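Local coordinates for protein enterotoxin type A (Staphylococcus aureus, PDB 1DYQ) that binds, in its natural form, MHC class II at zinc-dependent and zinc-independent sites, and T-cell receptors, as a superantigen, activating T cells and causing food poisoning, at residues A[12-16]-A[198-203]; A[30-36]-A[157-162]; A[109-113]-A[148-154]. The protein carries 3 engineered substitutions. All blocks are in the same frame, centred on the assembly; numbering follows the deposited sequence.

Contact 1: A[12-16]-A[198-203]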
loop_
_atom_site.group_PDB
_atom_site.type_symbol
_atom_site.label_atom_id
_atom_site.label_comp_id
_atom_site.label_asym_id
_atom_site.label_seq_id
_atom_site.Cartn_x
_atom_site.Cartn_y
_atom_site.Cartn_z
ATOM N N ASP A 12 -20.865 8.275 3.194
ATOM C CA ASP A 12 -19.972 9.150 2.479
ATOM C C ASP A 12 -18.996 8.387 1.569
ATOM O O ASP A 12 -18.188 9.034 0.906
ATOM C CB ASP A 12 -19.183 10.040 3.432
ATOM C CG ASP A 12 -20.005 11.157 4.047
ATOM O OD1 ASP A 12 -20.987 11.595 3.421
ATOM O OD2 ASP A 12 -19.637 11.623 5.154
ATOM N N LEU A 13 -19.108 7.077 1.529
ATOM C CA LEU A 13 -18.231 6.259 0.685
ATOM C C LEU A 13 -18.533 6.527 -0.791
ATOM O O LEU A 13 -19.696 6.616 -1.198
ATOM C CB LEU A 13 -18.360 4.787 0.986
ATOM C CG LEU A 13 -17.779 4.242 2.298
ATOM C CD1 LEU A 13 -18.165 2.782 2.480
ATOM C CD2 LEU A 13 -16.244 4.361 2.286
ATOM N N ARG A 14 -17.471 6.667 -1.574
ATOM C CA ARG A 14 -17.621 6.925 -3.013
ATOM C C ARG A 14 -18.080 5.668 -3.721
ATOM O O ARG A 14 -17.701 4.553 -3.403
ATOM C CB ARG A 14 -16.289 7.424 -3.578
ATOM C CG ARG A 14 -16.337 7.789 -5.075
ATOM C CD ARG A 14 -15.202 8.794 -5.335
ATOM N NE ARG A 14 -15.031 9.139 -6.715
ATOM C CZ ARG A 14 -14.045 8.718 -7.509
ATOM N NH1 ARG A 14 -13.144 7.871 -7.058
ATOM N NH2 ARG A 14 -13.989 9.160 -8.766
ATOM N N LYS A 15 -19.029 5.841 -4.663
ATOM C CA LYS A 15 -19.536 4.706 -5.421
ATOM C C LYS A 15 -18.563 4.329 -6.538
ATOM O O LYS A 15 -18.008 5.201 -7.222
ATOM C CB LYS A 15 -20.898 5.057 -6.040
ATOM C CG LYS A 15 -21.826 5.820 -5.129
ATOM C CD LYS A 15 -22.712 4.943 -4.286
ATOM C CE LYS A 15 -23.910 5.731 -3.742
ATOM N NZ LYS A 15 -24.727 6.310 -4.839
ATOM N N LYS A 16 -18.431 3.050 -6.790
ATOM C CA LYS A 16 -17.618 2.518 -7.869
ATOM C C LYS A 16 -18.002 3.089 -9.221
ATOM O O LYS A 16 -17.167 3.304 -10.103
ATOM C CB LYS A 16 -17.745 0.990 -7.884
ATOM C CG LYS A 16 -17.108 0.357 -9.130
ATOM C CD LYS A 16 -17.453 -1.135 -9.104
ATOM C CE LYS A 16 -16.884 -1.884 -10.259
ATOM N NZ LYS A 16 -17.273 -3.313 -10.295
ATOM N N ASP A 198 -11.058 4.867 1.808
ATOM C CA ASP A 198 -12.209 4.484 0.930
ATOM C C ASP A 198 -11.633 3.699 -0.225
ATOM O O ASP A 198 -10.738 4.155 -0.947
ATOM C CB ASP A 198 -12.911 5.771 0.523
ATOM C CG ASP A 198 -14.053 5.557 -0.461
ATOM O OD1 ASP A 198 -14.131 4.480 -1.026
ATOM O OD2 ASP A 198 -14.851 6.516 -0.604
ATOM N N LEU A 199 -12.103 2.455 -0.421
ATOM C CA LEU A 199 -11.537 1.587 -1.440
ATOM C C LEU A 199 -11.804 2.115 -2.841
ATOM O O LEU A 199 -11.104 1.649 -3.755
ATOM C CB LEU A 199 -12.066 0.153 -1.277
ATOM C CG LEU A 199 -11.671 -0.538 0.029
ATOM C CD1 LEU A 199 -12.410 -1.892 0.155
ATOM C CD2 LEU A 199 -10.170 -0.817 0.063
ATOM N N PHE A 200 -12.768 2.985 -3.020
ATOM C CA PHE A 200 -13.070 3.612 -4.302
ATOM C C PHE A 200 -12.919 5.116 -4.255
ATOM O O PHE A 200 -13.461 5.852 -5.093
ATOM C CB PHE A 200 -14.509 3.251 -4.740
ATOM C CG PHE A 200 -14.688 1.790 -4.980
ATOM C CD1 PHE A 200 -14.212 1.196 -6.148
ATOM C CD2 PHE A 200 -15.256 0.947 -4.027
ATOM C CE1 PHE A 200 -14.374 -0.134 -6.399
ATOM C CE2 PHE A 200 -15.424 -0.397 -4.271
ATOM C CZ PHE A 200 -14.980 -0.956 -5.460
ATOM N N GLY A 201 -12.083 5.633 -3.345
ATOM C CA GLY A 201 -11.949 7.027 -3.099
ATOM C C GLY A 201 -10.995 7.764 -4.005
ATOM O O GLY A 201 -11.033 8.999 -4.053
ATOM N N ALA A 202 -10.117 7.036 -4.696
ATOM C CA ALA A 202 -9.078 7.736 -5.470
ATOM C C ALA A 202 -9.461 8.050 -6.887
ATOM O O ALA A 202 -10.386 7.476 -7.467
ATOM C CB ALA A 202 -7.786 6.909 -5.417
ATOM N N GLN A 203 -8.781 9.063 -7.439
ATOM C CA GLN A 203 -8.898 9.342 -8.890
ATOM C C GLN A 203 -8.053 8.307 -9.626
ATOM O O GLN A 203 -6.892 8.540 -9.959
ATOM C CB GLN A 203 -8.410 10.750 -9.176
ATOM C CG GLN A 203 -9.224 11.841 -8.497
ATOM C CD GLN A 203 -10.647 11.922 -9.007
ATOM O OE1 GLN A 203 -11.594 11.790 -8.223
ATOM N NE2 GLN A 203 -10.813 12.188 -10.291
HETATM O O HOH W 1 -16.412 3.145 -1.487
#
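An Asx turn leading a type I beta turn, Asp198 to Gly201, receives the N-terminal residues 12-16 where they cross the beta-grasp domain. OD2 of Asp198 turns directly to the 12-16 segment, while OD1 closes the turn within its own. OD2 takes the backbone N-H of Arg14 through its syn lone pair, in a nearly straight bond (N to OD2 2.8 Å, 175° at the hydrogen). OD1 accepts the amide of Phe200 from above the carboxylate plane, and a water lies within hydrogen-bonding distance of both Asp198 OD1 and Arg14 O. The CD2 methyl of Leu13 rests on Asp198 CG at 3.7 Å.

With CG anti to the backbone N (chi1 -177°) and an extended chain, Arg14 runs over the turn, and its NH1 makes two hydrogen bonds, to Phe200 O and Ala202 O, each 2.8 Å. Both bonds are bent, both oxygens tilted from the guanidinium plane. Lys16 lays CB over one face of the Phe200 ring, a CH-pi contact 4.0 Å from the centroid, while its NZ reaches on to Asn172 and Asp174. OD1 accepting from the N two residues on is the hallmark of an Asx turn, here after strand 195-198.

Contact 2: A[30-36]-A[157-162]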
loop_
_atom_site.group_PDB
_atom_site.type_symbol
_atom_site.label_atom_id
_atom_site.label_comp_id
_atom_site.label_asym_id
_atom_site.label_seq_id
_atom_site.Cartn_x
_atom_site.Cartn_y
_atom_site.Cartn_z
ATOM N N ILE A 30 -2.561 -1.924 -9.834
ATOM C CA ILE A 30 -1.689 -1.528 -8.708
ATOM C C ILE A 30 -1.896 -2.376 -7.494
ATOM O O ILE A 30 -0.994 -2.573 -6.681
ATOM C CB ILE A 30 -1.790 -0.032 -8.431
ATOM C CG1 ILE A 30 -0.561 0.539 -7.727
ATOM C CG2 ILE A 30 -3.027 0.296 -7.602
ATOM C CD1 ILE A 30 0.636 -0.321 -7.635
ATOM N N TYR A 31 -3.100 -3.027 -7.345
ATOM C CA TYR A 31 -3.287 -3.923 -6.200
ATOM C C TYR A 31 -3.289 -5.373 -6.531
ATOM O O TYR A 31 -3.370 -6.226 -5.586
ATOM C CB TYR A 31 -4.640 -3.541 -5.494
ATOM C CG TYR A 31 -4.492 -2.231 -4.772
ATOM C CD1 TYR A 31 -3.662 -2.171 -3.629
ATOM C CD2 TYR A 31 -5.137 -1.073 -5.140
ATOM C CE1 TYR A 31 -3.496 -0.982 -2.953
ATOM C CE2 TYR A 31 -4.986 0.108 -4.471
ATOM C CZ TYR A 31 -4.137 0.172 -3.368
ATOM O OH TYR A 31 -3.992 1.324 -2.665
ATOM N N TYR A 32 -3.164 -5.817 -7.776
ATOM C CA TYR A 32 -3.216 -7.221 -8.121
ATOM C C TYR A 32 -2.204 -7.655 -9.187
ATOM O O TYR A 32 -1.845 -8.816 -9.202
ATOM C CB TYR A 32 -4.650 -7.538 -8.593
ATOM C CG TYR A 32 -4.996 -8.994 -8.734
ATOM C CD1 TYR A 32 -5.054 -9.829 -7.628
ATOM C CD2 TYR A 32 -5.331 -9.504 -9.987
ATOM C CE1 TYR A 32 -5.403 -11.172 -7.775
ATOM C CE2 TYR A 32 -5.676 -10.843 -10.134
ATOM C CZ TYR A 32 -5.689 -11.654 -9.031
ATOM O OH TYR A 32 -6.035 -12.986 -9.192
ATOM N N TYR A 33 -1.709 -6.697 -9.976
ATOM C CA TYR A 33 -0.693 -7.064 -10.997
ATOM C C TYR A 33 0.564 -6.199 -10.776
ATOM O O TYR A 33 1.311 -5.928 -11.725
ATOM C CB TYR A 33 -1.228 -6.812 -12.388
ATOM C CG TYR A 33 -2.431 -7.632 -12.808
ATOM C CD1 TYR A 33 -2.415 -9.005 -12.769
ATOM C CD2 TYR A 33 -3.572 -6.975 -13.264
ATOM C CE1 TYR A 33 -3.529 -9.745 -13.170
ATOM C CE2 TYR A 33 -4.677 -7.706 -13.701
ATOM C CZ TYR A 33 -4.637 -9.066 -13.625
ATOM O OH TYR A 33 -5.734 -9.796 -14.081
ATOM N N ASN A 34 0.842 -5.873 -9.546
ATOM C CA ASN A 34 1.941 -4.970 -9.203
ATOM C C ASN A 34 3.293 -5.685 -9.112
ATOM O O ASN A 34 3.444 -6.872 -9.275
ATOM C CB ASN A 34 1.639 -4.229 -7.913
ATOM C CG ASN A 34 1.483 -5.097 -6.691
ATOM O OD1 ASN A 34 2.061 -6.172 -6.572
ATOM N ND2 ASN A 34 0.726 -4.622 -5.682
ATOM N N GLU A 35 4.324 -4.830 -8.937
ATOM C CA GLU A 35 5.694 -5.307 -8.724
ATOM C C GLU A 35 6.172 -4.682 -7.406
ATOM O O GLU A 35 6.016 -3.450 -7.236
ATOM C CB GLU A 35 6.633 -4.804 -9.846
ATOM C CG GLU A 35 6.233 -5.304 -11.238
ATOM C CD GLU A 35 7.325 -4.994 -12.274
ATOM O OE1 GLU A 35 7.588 -3.824 -12.539
ATOM O OE2 GLU A 35 7.879 -5.977 -12.817
ATOM N N LYS A 36 6.599 -5.500 -6.454
ATOM C CA LYS A 36 6.938 -4.989 -5.140
ATOM C C LYS A 36 8.395 -5.155 -4.738
ATOM O O LYS A 36 9.046 -6.162 -5.095
ATOM C CB LYS A 36 6.077 -5.744 -4.069
ATOM C CG LYS A 36 4.605 -5.337 -4.168
ATOM C CD LYS A 36 3.793 -6.097 -3.093
ATOM C CE LYS A 36 3.722 -7.575 -3.375
ATOM N NZ LYS A 36 3.184 -7.905 -4.720
ATOM N N ASP A 157 -2.065 -2.747 3.575
ATOM C CA ASP A 157 -3.108 -2.442 2.585
ATOM C C ASP A 157 -2.883 -3.173 1.290
ATOM O O ASP A 157 -3.820 -3.701 0.683
ATOM C CB ASP A 157 -3.137 -0.915 2.404
ATOM C CG ASP A 157 -4.396 -0.384 1.762
ATOM O OD1 ASP A 157 -5.439 -1.097 1.805
ATOM O OD2 ASP A 157 -4.372 0.738 1.213
ATOM N N LEU A 158 -1.629 -3.323 0.831
ATOM C CA LEU A 158 -1.362 -4.117 -0.369
ATOM C C LEU A 158 -1.841 -5.553 -0.174
ATOM O O LEU A 158 -2.440 -6.158 -1.066
ATOM C CB LEU A 158 0.144 -4.083 -0.687
ATOM C CG LEU A 158 0.644 -2.740 -1.242
ATOM C CD1 LEU A 158 2.196 -2.775 -1.287
ATOM C CD2 LEU A 158 0.077 -2.499 -2.636
ATOM N N GLN A 159 -1.549 -6.129 1.001
ATOM C CA GLN A 159 -1.936 -7.515 1.231
ATOM C C GLN A 159 -3.467 -7.621 1.316
ATOM O O GLN A 159 -4.001 -8.549 0.680
ATOM C CB GLN A 159 -1.321 -8.099 2.484
ATOM C CG GLN A 159 0.201 -8.267 2.440
ATOM C CD GLN A 159 0.674 -8.756 3.829
ATOM O OE1 GLN A 159 0.465 -9.922 4.139
ATOM N NE2 GLN A 159 1.307 -7.869 4.548
ATOM N N ALA A 160 -4.083 -6.683 1.991
ATOM C CA ALA A 160 -5.565 -6.772 2.139
ATOM C C ALA A 160 -6.275 -6.613 0.825
ATOM O O ALA A 160 -7.128 -7.439 0.459
ATOM C CB ALA A 160 -6.051 -5.742 3.150
ATOM N N ARG A 161 -5.864 -5.608 0.012
ATOM C CA ARG A 161 -6.554 -5.414 -1.259
ATOM C C ARG A 161 -6.263 -6.475 -2.268
ATOM O O ARG A 161 -7.131 -6.772 -3.110
ATOM C CB ARG A 161 -6.258 -4.003 -1.814
ATOM C CG ARG A 161 -6.644 -2.902 -0.845
ATOM C CD ARG A 161 -6.925 -1.603 -1.606
ATOM N NE ARG A 161 -6.711 -0.457 -0.784
ATOM C CZ ARG A 161 -6.971 0.815 -1.084
ATOM N NH1 ARG A 161 -7.582 1.125 -2.219
ATOM N NH2 ARG A 161 -6.609 1.781 -0.249
ATOM N N ARG A 162 -5.120 -7.176 -2.215
ATOM C CA ARG A 162 -4.852 -8.271 -3.121
ATOM C C ARG A 162 -5.871 -9.415 -2.867
ATOM O O ARG A 162 -6.468 -9.895 -3.804
ATOM C CB ARG A 162 -3.446 -8.846 -2.977
ATOM C CG ARG A 162 -3.173 -10.021 -3.913
ATOM C CD ARG A 162 -1.690 -10.447 -3.835
ATOM N NE ARG A 162 -0.900 -9.434 -4.534
ATOM C CZ ARG A 162 -0.798 -9.312 -5.841
ATOM N NH1 ARG A 162 -1.381 -10.149 -6.669
ATOM N NH2 ARG A 162 -0.113 -8.266 -6.332
HETATM O O HOH W 2 -1.792 -5.369 -3.533
HETATM O O HOH W 3 1.474 -8.835 -8.608
HETATM O O HOH W 4 0.348 -6.968 -3.519
#
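Asn34 OD1 is approached by two cationic groups: Lys36 NZ donates to it at 2.8 Å, and Arg162 NH2 lies 3.0 Å away. The same amide gives its ND2 hydrogen to Ile30 O, a bond that fixes the rotation of the group and leaves OD1 turned to the two cations. A water accepting from Arg162 NE and Asn34 ND2, and weakly from Lys36 NZ, lies among the three side chains; the carbonyl oxygen and this water may ease the repulsion between the cations. Bent at chi3 (-74°), Arg162 brings its guanidinium beside Tyr32 and Asn34, where NH1 donates to Tyr32 O at 2.9 Å, tilted 34° from the carbonyl plane.

Here helix 23-32, the OB-fold side, meets helix 153-168, the long helix of the beta-grasp domain, at the interface between the two domains of the superantigen fold. Tyr31 lies at the heart of the buried part. Arg161 CD sits over the centre of that ring, 3.6 Å from the centroid, and the guanidinium continues nearly parallel to it, 14° between planes, with Tyr31 OH over its face. Arg161 is held there by Asp157, NE to OD1 and NH2 to OD2, a side-on, two-nitrogen salt bridge. The Tyr214 hydroxyl hydrogen-bonds with both Tyr31 OH and Asp157 OD2. Leu158 CD2 packs against Tyr31 CD1 at 3.9 Å, and a water joins Tyr31 O to Leu158 O.

Contact 3: A[109-113]-A[148-154]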
loop_
_atom_site.group_PDB
_atom_site.type_symbol
_atom_site.label_atom_id
_atom_site.label_comp_id
_atom_site.label_asym_id
_atom_site.label_seq_id
_atom_site.Cartn_x
_atom_site.Cartn_y
_atom_site.Cartn_z
ATOM N N TYR A 109 6.374 5.000 -3.354
ATOM C CA TYR A 109 5.968 5.986 -2.400
ATOM C C TYR A 109 6.045 5.429 -0.972
ATOM O O TYR A 109 5.359 4.431 -0.700
ATOM C CB TYR A 109 4.537 6.435 -2.660
ATOM C CG TYR A 109 4.277 7.205 -3.928
ATOM C CD1 TYR A 109 4.704 8.528 -4.035
ATOM C CD2 TYR A 109 3.492 6.661 -4.932
ATOM C CE1 TYR A 109 4.389 9.266 -5.177
ATOM C CE2 TYR A 109 3.165 7.397 -6.054
ATOM C CZ TYR A 109 3.643 8.681 -6.167
ATOM O OH TYR A 109 3.256 9.436 -7.273
ATOM N N GLY A 110 6.949 5.944 -0.168
ATOM C CA GLY A 110 7.093 5.356 1.194
ATOM C C GLY A 110 7.528 3.920 1.151
ATOM O O GLY A 110 8.352 3.487 0.325
ATOM N N GLY A 111 6.963 3.084 2.048
ATOM C CA GLY A 111 7.295 1.674 2.094
ATOM C C GLY A 111 8.484 1.336 2.981
ATOM O O GLY A 111 8.949 0.177 2.883
ATOM N N VAL A 112 9.027 2.286 3.725
ATOM C CA VAL A 112 10.279 2.031 4.452
ATOM C C VAL A 112 10.066 1.952 5.955
ATOM O O VAL A 112 9.351 2.754 6.537
ATOM C CB VAL A 112 11.243 3.212 4.158
ATOM C CG1 VAL A 112 12.616 2.980 4.788
ATOM C CG2 VAL A 112 11.383 3.364 2.652
ATOM N N THR A 113 10.785 1.028 6.601
ATOM C CA THR A 113 10.774 0.963 8.063
ATOM C C THR A 113 12.216 0.765 8.581
ATOM O O THR A 113 13.013 0.145 7.899
ATOM C CB THR A 113 9.951 -0.248 8.575
ATOM O OG1 THR A 113 10.217 -1.395 7.837
ATOM C CG2 THR A 113 8.452 0.118 8.479
ATOM N N LYS A 148 7.040 -7.333 11.164
ATOM C CA LYS A 148 7.473 -6.068 11.694
ATOM C C LYS A 148 6.663 -5.594 12.897
ATOM O O LYS A 148 5.423 -5.608 12.840
ATOM C CB LYS A 148 7.418 -4.974 10.607
ATOM C CG LYS A 148 8.292 -5.297 9.399
ATOM C CD LYS A 148 8.106 -4.187 8.338
ATOM C CE LYS A 148 8.978 -4.522 7.124
ATOM N NZ LYS A 148 8.439 -5.624 6.310
ATOM N N LYS A 149 7.320 -5.060 13.897
ATOM C CA LYS A 149 6.625 -4.438 15.041
ATOM C C LYS A 149 5.998 -3.133 14.618
ATOM O O LYS A 149 4.861 -2.798 14.919
ATOM C CB LYS A 149 7.670 -4.164 16.153
ATOM C CG LYS A 149 8.262 -5.468 16.684
ATOM C CD LYS A 149 9.391 -5.190 17.676
ATOM C CE LYS A 149 10.166 -6.487 17.943
ATOM N NZ LYS A 149 11.348 -6.205 18.827
ATOM N N ASN A 150 6.813 -2.318 13.916
ATOM C CA ASN A 150 6.333 -1.073 13.310
ATOM C C ASN A 150 6.244 -1.295 11.802
ATOM O O ASN A 150 7.245 -1.708 11.181
ATOM C CB ASN A 150 7.395 0.013 13.608
ATOM C CG ASN A 150 7.203 1.224 12.730
ATOM O OD1 ASN A 150 7.955 1.439 11.779
ATOM N ND2 ASN A 150 6.152 1.976 13.003
ATOM N N VAL A 151 5.038 -1.299 11.250
ATOM C CA VAL A 151 4.808 -1.698 9.873
ATOM C C VAL A 151 4.171 -0.563 9.090
ATOM O O VAL A 151 3.387 0.217 9.620
ATOM C CB VAL A 151 3.923 -2.951 9.804
ATOM C CG1 VAL A 151 2.525 -2.671 10.392
ATOM C CG2 VAL A 151 3.809 -3.501 8.405
ATOM N N THR A 152 4.503 -0.448 7.790
ATOM C CA THR A 152 3.823 0.569 7.003
ATOM C C THR A 152 2.339 0.123 6.818
ATOM O O THR A 152 2.072 -1.062 6.620
ATOM C CB THR A 152 4.425 0.844 5.639
ATOM O OG1 THR A 152 4.451 -0.247 4.768
ATOM C CG2 THR A 152 5.855 1.428 5.818
ATOM N N VAL A 153 1.497 1.127 6.791
ATOM C CA VAL A 153 0.099 0.876 6.351
ATOM C C VAL A 153 0.111 0.333 4.942
ATOM O O VAL A 153 -0.608 -0.626 4.608
ATOM C CB VAL A 153 -0.771 2.110 6.468
ATOM C CG1 VAL A 153 -2.140 1.844 5.797
ATOM C CG2 VAL A 153 -0.985 2.499 7.929
ATOM N N GLN A 154 1.020 0.807 4.062
ATOM C CA GLN A 154 1.167 0.268 2.729
ATOM C C GLN A 154 1.337 -1.227 2.693
ATOM O O GLN A 154 0.654 -1.929 1.934
ATOM C CB GLN A 154 2.345 0.975 1.972
ATOM C CG GLN A 154 2.637 0.334 0.633
ATOM C CD GLN A 154 3.594 1.158 -0.267
ATOM O OE1 GLN A 154 3.641 0.857 -1.465
ATOM N NE2 GLN A 154 4.314 2.049 0.334
HETATM O O HOH W 5 4.480 2.835 -3.554
HETATM O O HOH W 6 4.240 3.911 2.859
#
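Gly111 and Thr152 bring their backbones to 6.1 Å between CA atoms where the loop leading into the last part of strand 105-114 passes the junction of strand 150-152 with helix 153-168, and the loop here runs through Gly110 and Gly111, both at positive phi. Gly111 has a backbone shape in which a CB would be jammed against the preceding carbonyl oxygen.

Gln154, in the first turn of the helix, reaches across to that loop. Its CG is anti to the backbone N (chi1 173°) and the chain stays extended, which carries the amide to the main chain of Tyr109. NE2 donates to Tyr109 O at 2.8 Å, coming nearly along the C=O axis, although the oxygen lies 22° out of the amide plane. Two waters extend the link: one accepts from both Gly111 N and Gln154 NE2, the other accepts from Tyr109 N and lies within hydrogen-bonding distance of Gln154 OE1. OE1 also takes the backbone N of Ala91, in the neighbouring part of the OB-fold.

Further along, the contact becomes van der Waals packing. Thr113 CG2 meets Thr152 CG2 at 3.9 Å and Asn150 O at 3.5 Å, while Thr152 CG2 also covers Gly111 C. Thr113 OG1 lies against the CD and CE methylenes of Lys148, 3.4 Å from CE, and the ammonium group goes on to a salt bridge with Glu155. Thr152 occupies the N-cap position, its OG1 accepting from Glu155 N, so one residue both caps the helix and gives its methyl to the strand. The chemistry implies a buried domain interface in which a neutral amide takes up the Tyr109 carbonyl, a water serves Gly111 N, and the threonine methyls pack beside them.

All three contacts involve the beta-grasp domain, but at different depths. Contact 3 is buried, contact 2 lies near the chain's centre and is partly buried, and contact 1 is peripheral, with several residues exposed. Contacts 2 and 3 both join the OB-fold to helix 153-168, from its first turn in contact 3 to its middle in contact 2; contact 1 instead lays the N-terminal residues on a beta-grasp loop. Their chemistry differs: the one direct hydrogen bond across contact 3 comes from a neutral amide, with Lys148 lending its methylenes, whereas arginines donate to main-chain oxygens in contacts 1 and 2. Contacts 1 and 2 meet through Leu199, whose CD2 packs 3.6 Å from Arg161 NE.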